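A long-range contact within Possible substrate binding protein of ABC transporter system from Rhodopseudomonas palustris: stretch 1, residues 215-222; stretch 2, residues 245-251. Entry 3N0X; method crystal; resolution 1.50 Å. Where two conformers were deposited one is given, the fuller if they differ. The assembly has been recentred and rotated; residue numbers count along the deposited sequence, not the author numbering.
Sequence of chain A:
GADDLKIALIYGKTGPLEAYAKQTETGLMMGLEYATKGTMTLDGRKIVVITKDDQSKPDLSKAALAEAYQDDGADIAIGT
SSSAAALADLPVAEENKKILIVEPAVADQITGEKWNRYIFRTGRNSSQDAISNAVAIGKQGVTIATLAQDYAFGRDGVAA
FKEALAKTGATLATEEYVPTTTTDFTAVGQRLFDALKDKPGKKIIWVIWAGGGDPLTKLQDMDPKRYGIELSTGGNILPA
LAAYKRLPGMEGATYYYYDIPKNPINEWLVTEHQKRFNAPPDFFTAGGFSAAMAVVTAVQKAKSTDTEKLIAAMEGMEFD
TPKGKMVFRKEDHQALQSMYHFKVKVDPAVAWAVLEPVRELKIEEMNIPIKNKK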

# COMPACT_ATOMS: atom_id res chain seq x y z
N PRO A 215 2.84 -18.14 -8.81
CA PRO A 215 1.90 -18.40 -9.91
C PRO A 215 2.26 -17.67 -11.25
O PRO A 215 2.03 -18.24 -12.30
CB PRO A 215 0.54 -17.87 -9.38
CG PRO A 215 0.90 -16.91 -8.40
CD PRO A 215 2.19 -17.38 -7.73
N LEU A 216 2.83 -16.48 -11.21
CA LEU A 216 3.08 -15.75 -12.48
C LEU A 216 4.12 -16.46 -13.34
O LEU A 216 3.92 -16.62 -14.56
CB LEU A 216 3.46 -14.29 -12.23
CG LEU A 216 2.32 -13.25 -12.04
CD1 LEU A 216 1.36 -13.20 -13.24
CD2 LEU A 216 1.55 -13.48 -10.77
N THR A 217 5.21 -16.90 -12.72
CA THR A 217 6.25 -17.65 -13.42
C THR A 217 5.74 -18.98 -13.96
O THR A 217 6.01 -19.36 -15.09
CB THR A 217 7.43 -18.01 -12.46
OG1 THR A 217 7.94 -16.81 -11.87
CG2 THR A 217 8.51 -18.74 -13.21
N LYS A 218 5.01 -19.70 -13.11
CA LYS A 218 4.47 -20.98 -13.49
C LYS A 218 3.41 -20.93 -14.57
O LYS A 218 3.37 -21.78 -15.46
CB LYS A 218 3.98 -21.74 -12.24
CG LYS A 218 5.17 -22.10 -11.32
CD LYS A 218 4.71 -22.64 -9.99
CE LYS A 218 5.91 -23.12 -9.13
NZ LYS A 218 5.52 -23.22 -7.70
N LEU A 219 2.59 -19.88 -14.57
CA LEU A 219 1.65 -19.69 -15.68
C LEU A 219 2.42 -19.29 -16.97
O LEU A 219 2.10 -19.79 -18.04
CB LEU A 219 0.60 -18.62 -15.36
CG LEU A 219 -0.44 -19.01 -14.33
CD1 LEU A 219 -1.26 -17.79 -13.91
CD2 LEU A 219 -1.31 -20.17 -14.86
N GLN A 220 3.38 -18.37 -16.83
CA GLN A 220 4.21 -17.94 -17.97
C GLN A 220 4.93 -19.14 -18.61
O GLN A 220 5.07 -19.21 -19.85
CB GLN A 220 5.21 -16.86 -17.54
CG GLN A 220 6.06 -16.23 -18.66
CD GLN A 220 5.27 -15.27 -19.55
OE1 GLN A 220 4.23 -15.62 -20.10
NE2 GLN A 220 5.78 -14.05 -19.69
N ASP A 221 5.37 -20.11 -17.78
CA ASP A 221 6.05 -21.30 -18.29
C ASP A 221 5.11 -22.14 -19.18
O ASP A 221 5.58 -22.90 -20.03
CB ASP A 221 6.58 -22.21 -17.14
CG ASP A 221 7.77 -21.62 -16.39
OD1 ASP A 221 8.51 -20.80 -16.96
OD2 ASP A 221 7.95 -22.00 -15.19
N MSE A 222 3.80 -22.01 -18.98
CA MSE A 222 2.81 -22.73 -19.81
C MSE A 222 2.49 -22.01 -21.13
O MSE A 222 1.69 -22.49 -21.89
CB MSE A 222 1.51 -22.97 -19.03
CG MSE A 222 1.72 -23.87 -17.81
SE MSE A 222 0.18 -23.83 -16.57
CE MSE A 222 -0.97 -24.75 -17.56
N LYS A 245 11.10 -9.73 -14.13
CA LYS A 245 11.96 -9.68 -15.31
C LYS A 245 11.66 -10.80 -16.30
O LYS A 245 12.05 -10.72 -17.46
CB LYS A 245 13.45 -9.65 -14.90
CG LYS A 245 13.80 -8.35 -14.17
CD LYS A 245 15.22 -8.35 -13.56
CE LYS A 245 16.30 -8.37 -14.58
NZ LYS A 245 17.66 -8.34 -13.96
N ARG A 246 10.95 -11.84 -15.86
CA ARG A 246 10.46 -12.91 -16.73
C ARG A 246 9.14 -12.57 -17.45
O ARG A 246 8.68 -13.38 -18.27
CB ARG A 246 10.26 -14.19 -15.90
CG ARG A 246 11.58 -14.93 -15.54
CD ARG A 246 11.86 -16.14 -16.46
NE ARG A 246 10.92 -17.25 -16.22
CZ ARG A 246 9.84 -17.54 -16.96
NH1 ARG A 246 9.52 -16.83 -18.05
NH2 ARG A 246 9.07 -18.56 -16.62
N LEU A 247 8.59 -11.37 -17.21
CA LEU A 247 7.27 -10.95 -17.71
C LEU A 247 7.32 -9.62 -18.49
O LEU A 247 6.60 -8.66 -18.15
CB LEU A 247 6.30 -10.84 -16.52
CG LEU A 247 6.13 -12.08 -15.63
CD1 LEU A 247 5.52 -11.76 -14.25
CD2 LEU A 247 5.28 -13.06 -16.42
N PRO A 248 8.19 -9.51 -19.49
CA PRO A 248 8.29 -8.26 -20.22
C PRO A 248 6.94 -7.80 -20.77
O PRO A 248 6.19 -8.60 -21.32
CB PRO A 248 9.28 -8.59 -21.35
CG PRO A 248 9.22 -10.05 -21.47
CD PRO A 248 9.05 -10.55 -20.10
N GLY A 249 6.62 -6.52 -20.59
CA GLY A 249 5.42 -5.93 -21.13
C GLY A 249 4.19 -6.12 -20.24
O GLY A 249 3.13 -5.60 -20.57
N MSE A 250 4.33 -6.86 -19.15
CA MSE A 250 3.21 -7.08 -18.24
C MSE A 250 2.73 -5.74 -17.71
O MSE A 250 3.53 -4.86 -17.33
CB MSE A 250 3.58 -7.97 -17.06
CG MSE A 250 2.39 -8.24 -16.14
SE MSE A 250 2.71 -9.69 -14.92
CE MSE A 250 4.03 -8.90 -13.99
N GLU A 251 1.41 -5.58 -17.64
CA GLU A 251 0.85 -4.41 -17.04
C GLU A 251 0.03 -4.73 -15.79
O GLU A 251 -0.49 -5.81 -15.63
CB GLU A 251 -0.06 -3.68 -18.02
CG GLU A 251 0.69 -3.20 -19.27
CD GLU A 251 -0.11 -2.35 -20.24
OE1 GLU A 251 -1.24 -1.89 -19.91
OE2 GLU A 251 0.43 -2.16 -21.36
O HOH W 1 5.61 -11.44 -20.88

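The polar side of this contact centres on Gln220, whose side chain extends from the helix of the first stretch toward the irregular segment of the second. Its NE2 donates to the backbone carbonyl of Arg246, with NE2 3.3 Å from Arg246 O; the separation is long, but the N-H...O angle of 175° makes the bond almost perfectly linear. The same amide nitrogen donates to a water whose oxygen is 2.9 Å from Gln220 NE2; the same water oxygen lies 2.9 Å from Pro248 O, to which it donates. One side-chain amide thus serves two carbonyls of the second stretch, one directly and one through solvent.

The side chain of Arg246 points toward the helix, and its guanidinium lies beside Thr217, Gln220 and Asp221. The guanidinium forms a salt bridge with Asp221, which lies at the edge of the group, near its plane. The modelled distance of 2.3 Å between Asp221 OD1 and Arg246 NH2 is too short to be realistic, so both atoms are less surely placed than their neighbours and no weight should be put on the distance. The aliphatic parts of two helix residues accompany the guanidinium: Thr217 CG2 lies 3.5 Å from Arg246 NH2, and Gln220 CG lies 3.6 Å from Arg246 NH1, both approaching obliquely.

Beyond these groups the contact becomes apolar. Leu247 is buried, and although its CA-to-CB bond points sideways, the end of its side chain comes nearer the helix. Its CD1 packs 3.8 Å from Leu216 CB, while its CD2 lies 3.5 Å from Gln220 NE2, so the two methyls meet helix residues one turn apart. Leu216 also touches the selenomethionine Met250, with CD1 4.1 Å from Met250 SE. A type II turn from Leu247 to Met250, closed by a hydrogen bond of 3.1 Å from Met250 N to Leu247 O, brings both apolar partners to Leu216; Gly249, with its positive phi, lies within the turn and takes no part in the contact.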